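Local coordinates for acyl-CoA-binding domain-containing protein 1 (Oryza sativa Japonica Group, PDB 5H3G), which binds medium- and long-chain acyl-CoA esters with high affinity and may play a role in phospholipid biosynthesis, at residues L6-L20 with E72-L86. Sequence-based numbering, arbitrary orientation. Where two conformers were deposited one is given.
Sequences LQEDFEQYAEKAKTL and EEAMSDYITKVKQLL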
loop_
_atom_site.group_PDB
_atom_site.type_symbol
_atom_site.label_atom_id
_atom_site.label_comp_id
_atom_site.label_asym_id
_atom_site.label_seq_id
_atom_site.Cartn_x
_atom_site.Cartn_y
_atom_site.Cartn_z
ATOM N N LEU A 6 -5.592 -14.162 6.815
ATOM C CA LEU A 6 -5.229 -12.810 6.409
ATOM C C LEU A 6 -3.882 -12.771 5.699
ATOM O O LEU A 6 -3.728 -12.061 4.699
ATOM C CB LEU A 6 -5.201 -11.891 7.620
ATOM C CG LEU A 6 -4.798 -10.475 7.241
ATOM C CD1 LEU A 6 -5.900 -9.875 6.394
ATOM C CD2 LEU A 6 -4.516 -9.647 8.460
ATOM N N GLN A 7 -2.882 -13.490 6.220
ATOM C CA GLN A 7 -1.575 -13.516 5.568
ATOM C C GLN A 7 -1.684 -14.083 4.159
ATOM O O GLN A 7 -1.045 -13.579 3.225
ATOM C CB GLN A 7 -0.587 -14.334 6.403
ATOM C CG GLN A 7 0.809 -14.417 5.801
ATOM C CD GLN A 7 1.671 -13.218 6.147
ATOM O OE1 GLN A 7 1.659 -12.741 7.283
ATOM N NE2 GLN A 7 2.432 -12.729 5.171
ATOM N N GLU A 8 -2.496 -15.131 3.988
ATOM C CA GLU A 8 -2.717 -15.699 2.662
ATOM C C GLU A 8 -3.369 -14.677 1.742
ATOM O O GLU A 8 -2.916 -14.464 0.613
ATOM C CB GLU A 8 -3.584 -16.958 2.769
ATOM C CG GLU A 8 -2.940 -18.087 3.570
ATOM C CD GLU A 8 -3.872 -19.276 3.806
ATOM O OE1 GLU A 8 -5.094 -19.150 3.571
ATOM O OE2 GLU A 8 -3.374 -20.342 4.232
ATOM N N ASP A 9 -4.445 -14.039 2.220
ATOM C CA ASP A 9 -5.109 -12.983 1.461
ATOM C C ASP A 9 -4.130 -11.890 1.073
ATOM O O ASP A 9 -4.169 -11.382 -0.049
ATOM C CB ASP A 9 -6.240 -12.360 2.284
ATOM C CG ASP A 9 -7.477 -13.229 2.354
ATOM O OD1 ASP A 9 -7.560 -14.238 1.632
ATOM O OD2 ASP A 9 -8.373 -12.881 3.152
ATOM N N PHE A 10 -3.256 -11.502 2.000
ATOM C CA PHE A 10 -2.344 -10.395 1.736
ATOM C C PHE A 10 -1.387 -10.745 0.607
ATOM O O PHE A 10 -1.158 -9.940 -0.301
ATOM C CB PHE A 10 -1.572 -10.046 3.005
ATOM C CG PHE A 10 -0.541 -8.953 2.816
ATOM C CD1 PHE A 10 -0.920 -7.630 2.742
ATOM C CD2 PHE A 10 0.813 -9.260 2.726
ATOM C CE1 PHE A 10 0.017 -6.618 2.570
ATOM C CE2 PHE A 10 1.759 -8.257 2.550
ATOM C CZ PHE A 10 1.363 -6.932 2.483
ATOM N N GLU A 11 -0.800 -11.936 0.667
ATOM C CA GLU A 11 0.123 -12.342 -0.377
ATOM C C GLU A 11 -0.601 -12.474 -1.705
ATOM O O GLU A 11 -0.064 -12.093 -2.747
ATOM C CB GLU A 11 0.817 -13.636 0.034
ATOM C CG GLU A 11 1.661 -13.430 1.291
ATOM C CD GLU A 11 2.180 -14.717 1.897
ATOM O OE1 GLU A 11 1.930 -15.798 1.324
ATOM O OE2 GLU A 11 2.839 -14.642 2.957
ATOM N N GLN A 12 -1.843 -12.956 -1.677
ATOM C CA GLN A 12 -2.608 -13.080 -2.914
ATOM C C GLN A 12 -2.897 -11.713 -3.520
ATOM O O GLN A 12 -2.692 -11.496 -4.721
ATOM C CB GLN A 12 -3.902 -13.848 -2.652
ATOM C CG GLN A 12 -3.685 -15.332 -2.365
ATOM C CD GLN A 12 -4.963 -16.052 -1.968
ATOM O OE1 GLN A 12 -6.069 -15.566 -2.216
ATOM N NE2 GLN A 12 -4.816 -17.212 -1.339
ATOM N N TYR A 13 -3.364 -10.771 -2.707
ATOM C CA TYR A 13 -3.704 -9.468 -3.261
ATOM C C TYR A 13 -2.469 -8.651 -3.603
ATOM O O TYR A 13 -2.519 -7.839 -4.530
ATOM C CB TYR A 13 -4.626 -8.722 -2.312
ATOM C CG TYR A 13 -6.038 -9.204 -2.500
ATOM C CD1 TYR A 13 -6.742 -8.892 -3.652
ATOM C CD2 TYR A 13 -6.650 -10.009 -1.550
ATOM C CE1 TYR A 13 -8.023 -9.351 -3.848
ATOM C CE2 TYR A 13 -7.930 -10.469 -1.733
ATOM C CZ TYR A 13 -8.616 -10.134 -2.882
ATOM O OH TYR A 13 -9.901 -10.586 -3.074
ATOM N N ALA A 14 -1.353 -8.843 -2.889
ATOM C CA ALA A 14 -0.122 -8.192 -3.331
ATOM C C ALA A 14 0.269 -8.681 -4.719
ATOM O O ALA A 14 0.763 -7.900 -5.542
ATOM C CB ALA A 14 1.009 -8.441 -2.334
ATOM N N GLU A 15 0.017 -9.957 -5.010
ATOM C CA GLU A 15 0.264 -10.463 -6.358
ATOM C C GLU A 15 -0.744 -9.902 -7.352
ATOM O O GLU A 15 -0.377 -9.519 -8.468
ATOM C CB GLU A 15 0.235 -11.992 -6.354
ATOM C CG GLU A 15 1.425 -12.597 -5.617
ATOM C CD GLU A 15 1.286 -14.086 -5.350
ATOM O OE1 GLU A 15 0.309 -14.694 -5.836
ATOM O OE2 GLU A 15 2.158 -14.646 -4.648
ATOM N N LYS A 16 -2.015 -9.827 -6.962
ATOM C CA LYS A 16 -3.026 -9.320 -7.883
ATOM C C LYS A 16 -2.839 -7.832 -8.153
ATOM O O LYS A 16 -3.259 -7.339 -9.209
ATOM C CB LYS A 16 -4.423 -9.591 -7.323
ATOM C CG LYS A 16 -4.822 -11.056 -7.304
ATOM C CD LYS A 16 -6.197 -11.187 -6.675
ATOM C CE LYS A 16 -6.756 -12.585 -6.833
ATOM N NZ LYS A 16 -8.223 -12.598 -6.554
ATOM N N ALA A 17 -2.203 -7.108 -7.221
ATOM C CA ALA A 17 -1.973 -5.682 -7.426
ATOM C C ALA A 17 -1.133 -5.427 -8.670
ATOM O O ALA A 17 -1.261 -4.366 -9.299
ATOM C CB ALA A 17 -1.305 -5.061 -6.194
ATOM N N LYS A 18 -0.292 -6.391 -9.053
ATOM C CA LYS A 18 0.538 -6.258 -10.247
ATOM C C LYS A 18 -0.293 -6.103 -11.513
ATOM O O LYS A 18 0.213 -5.594 -12.526
ATOM C CB LYS A 18 1.447 -7.480 -10.412
ATOM C CG LYS A 18 2.328 -7.836 -9.227
ATOM C CD LYS A 18 3.121 -9.110 -9.545
ATOM C CE LYS A 18 3.876 -9.632 -8.343
ATOM N NZ LYS A 18 4.684 -10.833 -8.713
ATOM N N THR A 19 -1.545 -6.570 -11.497
ATOM C CA THR A 19 -2.408 -6.504 -12.672
ATOM C C THR A 19 -3.099 -5.161 -12.826
ATOM O O THR A 19 -3.776 -4.945 -13.835
ATOM C CB THR A 19 -3.473 -7.605 -12.644
ATOM O OG1 THR A 19 -4.449 -7.311 -11.631
ATOM C CG2 THR A 19 -2.830 -8.955 -12.363
ATOM N N LEU A 20 -2.957 -4.260 -11.864
ATOM C CA LEU A 20 -3.537 -2.944 -12.043
ATOM C C LEU A 20 -2.847 -2.239 -13.211
ATOM O O LEU A 20 -1.652 -2.441 -13.452
ATOM C CB LEU A 20 -3.399 -2.125 -10.761
ATOM C CG LEU A 20 -4.216 -2.647 -9.580
ATOM C CD1 LEU A 20 -3.813 -1.910 -8.308
ATOM C CD2 LEU A 20 -5.718 -2.482 -9.870
ATOM N N GLU A 72 -1.593 -6.984 11.290
ATOM C CA GLU A 72 -2.923 -7.426 10.922
ATOM C C GLU A 72 -3.736 -6.264 10.352
ATOM O O GLU A 72 -4.402 -6.424 9.326
ATOM C CB GLU A 72 -3.574 -8.064 12.149
ATOM C CG GLU A 72 -4.846 -8.863 11.899
ATOM C CD GLU A 72 -4.683 -10.359 11.673
ATOM O OE1 GLU A 72 -3.542 -10.830 11.522
ATOM O OE2 GLU A 72 -5.733 -11.057 11.622
ATOM N N GLU A 73 -3.649 -5.071 10.970
ATOM C CA GLU A 73 -4.426 -3.916 10.512
ATOM C C GLU A 73 -3.972 -3.446 9.136
ATOM O O GLU A 73 -4.802 -3.157 8.266
ATOM C CB GLU A 73 -4.315 -2.752 11.499
ATOM C CG GLU A 73 -5.187 -2.874 12.732
ATOM C CD GLU A 73 -4.938 -1.771 13.768
ATOM O OE1 GLU A 73 -3.827 -1.202 13.812
ATOM O OE2 GLU A 73 -5.856 -1.476 14.553
ATOM N N ALA A 74 -2.658 -3.302 8.942
ATOM C CA ALA A 74 -2.161 -2.734 7.691
ATOM C C ALA A 74 -2.330 -3.709 6.540
ATOM O O ALA A 74 -2.655 -3.291 5.420
ATOM C CB ALA A 74 -0.697 -2.322 7.840
ATOM N N MET A 75 -2.106 -5.005 6.786
ATOM C CA MET A 75 -2.449 -6.021 5.793
ATOM C C MET A 75 -3.911 -5.913 5.417
ATOM O O MET A 75 -4.270 -5.983 4.235
ATOM C CB MET A 75 -2.177 -7.430 6.327
ATOM C CG MET A 75 -0.754 -7.914 6.229
ATOM S SD MET A 75 -0.587 -9.664 6.666
ATOM C CE MET A 75 1.121 -9.884 6.208
ATOM N N SER A 76 -4.760 -5.749 6.433
ATOM C CA SER A 76 -6.187 -5.551 6.246
ATOM C C SER A 76 -6.474 -4.395 5.302
ATOM O O SER A 76 -7.211 -4.540 4.317
ATOM C CB SER A 76 -6.833 -5.273 7.614
ATOM O OG SER A 76 -6.466 -6.261 8.539
ATOM N N ASP A 77 -5.943 -3.224 5.629
ATOM C CA ASP A 77 -6.229 -2.043 4.831
ATOM C C ASP A 77 -5.683 -2.199 3.429
ATOM O O ASP A 77 -6.359 -1.856 2.459
ATOM C CB ASP A 77 -5.634 -0.810 5.482
ATOM C CG ASP A 77 -6.308 -0.470 6.764
ATOM O OD1 ASP A 77 -7.521 -0.730 6.852
ATOM O OD2 ASP A 77 -5.621 0.029 7.673
ATOM N N TYR A 78 -4.449 -2.699 3.309
ATOM C CA TYR A 78 -3.857 -2.910 1.988
ATOM C C TYR A 78 -4.787 -3.746 1.120
ATOM O O TYR A 78 -5.078 -3.392 -0.029
ATOM C CB TYR A 78 -2.479 -3.580 2.132
ATOM C CG TYR A 78 -1.867 -3.925 0.791
ATOM C CD1 TYR A 78 -1.123 -2.986 0.093
ATOM C CD2 TYR A 78 -2.087 -5.167 0.206
ATOM C CE1 TYR A 78 -0.573 -3.293 -1.163
ATOM C CE2 TYR A 78 -1.551 -5.481 -1.045
ATOM C CZ TYR A 78 -0.805 -4.532 -1.717
ATOM O OH TYR A 78 -0.288 -4.832 -2.970
ATOM N N ILE A 79 -5.286 -4.851 1.676
ATOM C CA ILE A 79 -6.186 -5.732 0.940
ATOM C C ILE A 79 -7.438 -4.977 0.506
ATOM O O ILE A 79 -7.865 -5.081 -0.648
ATOM C CB ILE A 79 -6.538 -6.970 1.784
ATOM C CG1 ILE A 79 -5.317 -7.888 1.888
ATOM C CG2 ILE A 79 -7.693 -7.734 1.158
ATOM C CD1 ILE A 79 -5.393 -8.850 3.060
ATOM N N THR A 80 -8.043 -4.201 1.415
ATOM C CA THR A 80 -9.273 -3.506 1.036
ATOM C C THR A 80 -9.005 -2.457 -0.034
ATOM O O THR A 80 -9.818 -2.285 -0.952
ATOM C CB THR A 80 -9.970 -2.880 2.253
ATOM O OG1 THR A 80 -9.173 -1.838 2.840
ATOM C CG2 THR A 80 -10.266 -3.942 3.293
ATOM N N LYS A 81 -7.867 -1.764 0.038
ATOM C CA LYS A 81 -7.563 -0.768 -0.992
ATOM C C LYS A 81 -7.298 -1.423 -2.341
ATOM O O LYS A 81 -7.757 -0.924 -3.379
ATOM C CB LYS A 81 -6.354 0.077 -0.575
ATOM C CG LYS A 81 -6.610 0.958 0.647
ATOM C CD LYS A 81 -7.666 2.010 0.356
ATOM C CE LYS A 81 -7.927 2.881 1.570
ATOM N NZ LYS A 81 -6.661 3.262 2.244
ATOM N N VAL A 82 -6.554 -2.533 -2.350
ATOM C CA VAL A 82 -6.280 -3.238 -3.606
ATOM C C VAL A 82 -7.570 -3.775 -4.201
ATOM O O VAL A 82 -7.816 -3.629 -5.403
ATOM C CB VAL A 82 -5.247 -4.361 -3.401
ATOM C CG1 VAL A 82 -5.155 -5.214 -4.660
ATOM C CG2 VAL A 82 -3.882 -3.771 -3.095
ATOM N N LYS A 83 -8.431 -4.370 -3.366
ATOM C CA LYS A 83 -9.713 -4.884 -3.836
ATOM C C LYS A 83 -10.528 -3.794 -4.515
ATOM O O LYS A 83 -11.097 -3.996 -5.594
ATOM C CB LYS A 83 -10.489 -5.473 -2.659
ATOM C CG LYS A 83 -11.874 -5.909 -3.005
ATOM C CD LYS A 83 -11.833 -6.936 -4.117
ATOM C CE LYS A 83 -13.198 -7.562 -4.300
ATOM N NZ LYS A 83 -13.202 -8.532 -5.429
ATOM N N GLN A 84 -10.602 -2.621 -3.880
ATOM C CA GLN A 84 -11.341 -1.507 -4.465
ATOM C C GLN A 84 -10.752 -1.110 -5.813
ATOM O O GLN A 84 -11.480 -0.935 -6.800
ATOM C CB GLN A 84 -11.342 -0.323 -3.503
ATOM C CG GLN A 84 -12.099 0.874 -4.027
ATOM C CD GLN A 84 -12.045 2.047 -3.075
ATOM O OE1 GLN A 84 -11.253 2.058 -2.124
ATOM N NE2 GLN A 84 -12.883 3.044 -3.321
ATOM N N LEU A 85 -9.425 -0.982 -5.878
ATOM C CA LEU A 85 -8.781 -0.602 -7.132
ATOM C C LEU A 85 -8.992 -1.655 -8.216
ATOM O O LEU A 85 -9.179 -1.316 -9.392
ATOM C CB LEU A 85 -7.286 -0.366 -6.890
ATOM C CG LEU A 85 -7.011 0.966 -6.194
ATOM C CD1 LEU A 85 -5.627 0.975 -5.604
ATOM C CD2 LEU A 85 -7.162 2.117 -7.170
ATOM N N LEU A 86 -8.957 -2.937 -7.839
ATOM C CA LEU A 86 -9.185 -4.006 -8.811
ATOM C C LEU A 86 -10.601 -3.948 -9.364
ATOM O O LEU A 86 -10.821 -4.164 -10.565
ATOM C CB LEU A 86 -8.927 -5.365 -8.167
ATOM C CG LEU A 86 -7.456 -5.726 -7.951
ATOM C CD1 LEU A 86 -7.375 -6.855 -6.935
ATOM C CD2 LEU A 86 -6.771 -6.134 -9.244
#
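Phe10 lies between Met75 and Tyr78. Met75 lays CG over one face of the Phe10 ring, 3.8 Å from its centroid in a CH-pi contact, while SD sits obliquely in a Met-aromatic contact. With CG anti to the carbonyl carbon (chi1 -82°) and the chain extended beyond it, Met75 sets CG and SD against the phenylalanine. On the Tyr78 side Phe10 turns its edge toward the phenol face, an offset edge-to-face pair with planes at 61°; CE1 of Phe10 comes 3.5 Å from CD2 of Tyr78. With an alanine here in place of Phe10, Met75 is likely to lose its aromatic partner and the Tyr78 ring to become freer to shift. OH of Tyr78 lies 3.4 Å from CB of Ala17.

Ile79 and Tyr13 interlock as knobs into holes, with CG2 of Ile79 3.7 Å from CD2 of Tyr13; CD1 of Leu86 meets the tyrosine's edge. Leu6 fills a hole that includes Glu72, whose OE2 is hydrogen-bonded to OG of Ser3.

The segments 6-17 and 72-86, on the first and last helices of the four-helix acyl-CoA-binding fold, run at 40° to each other, joined by apolar and aromatic packing. Tyr78 probably contributes to the acyl-CoA site, as in relatives, and Phe10 adjoins Tyr36 of the same site; the packing is consistent with limiting the movement of the Tyr78 ring.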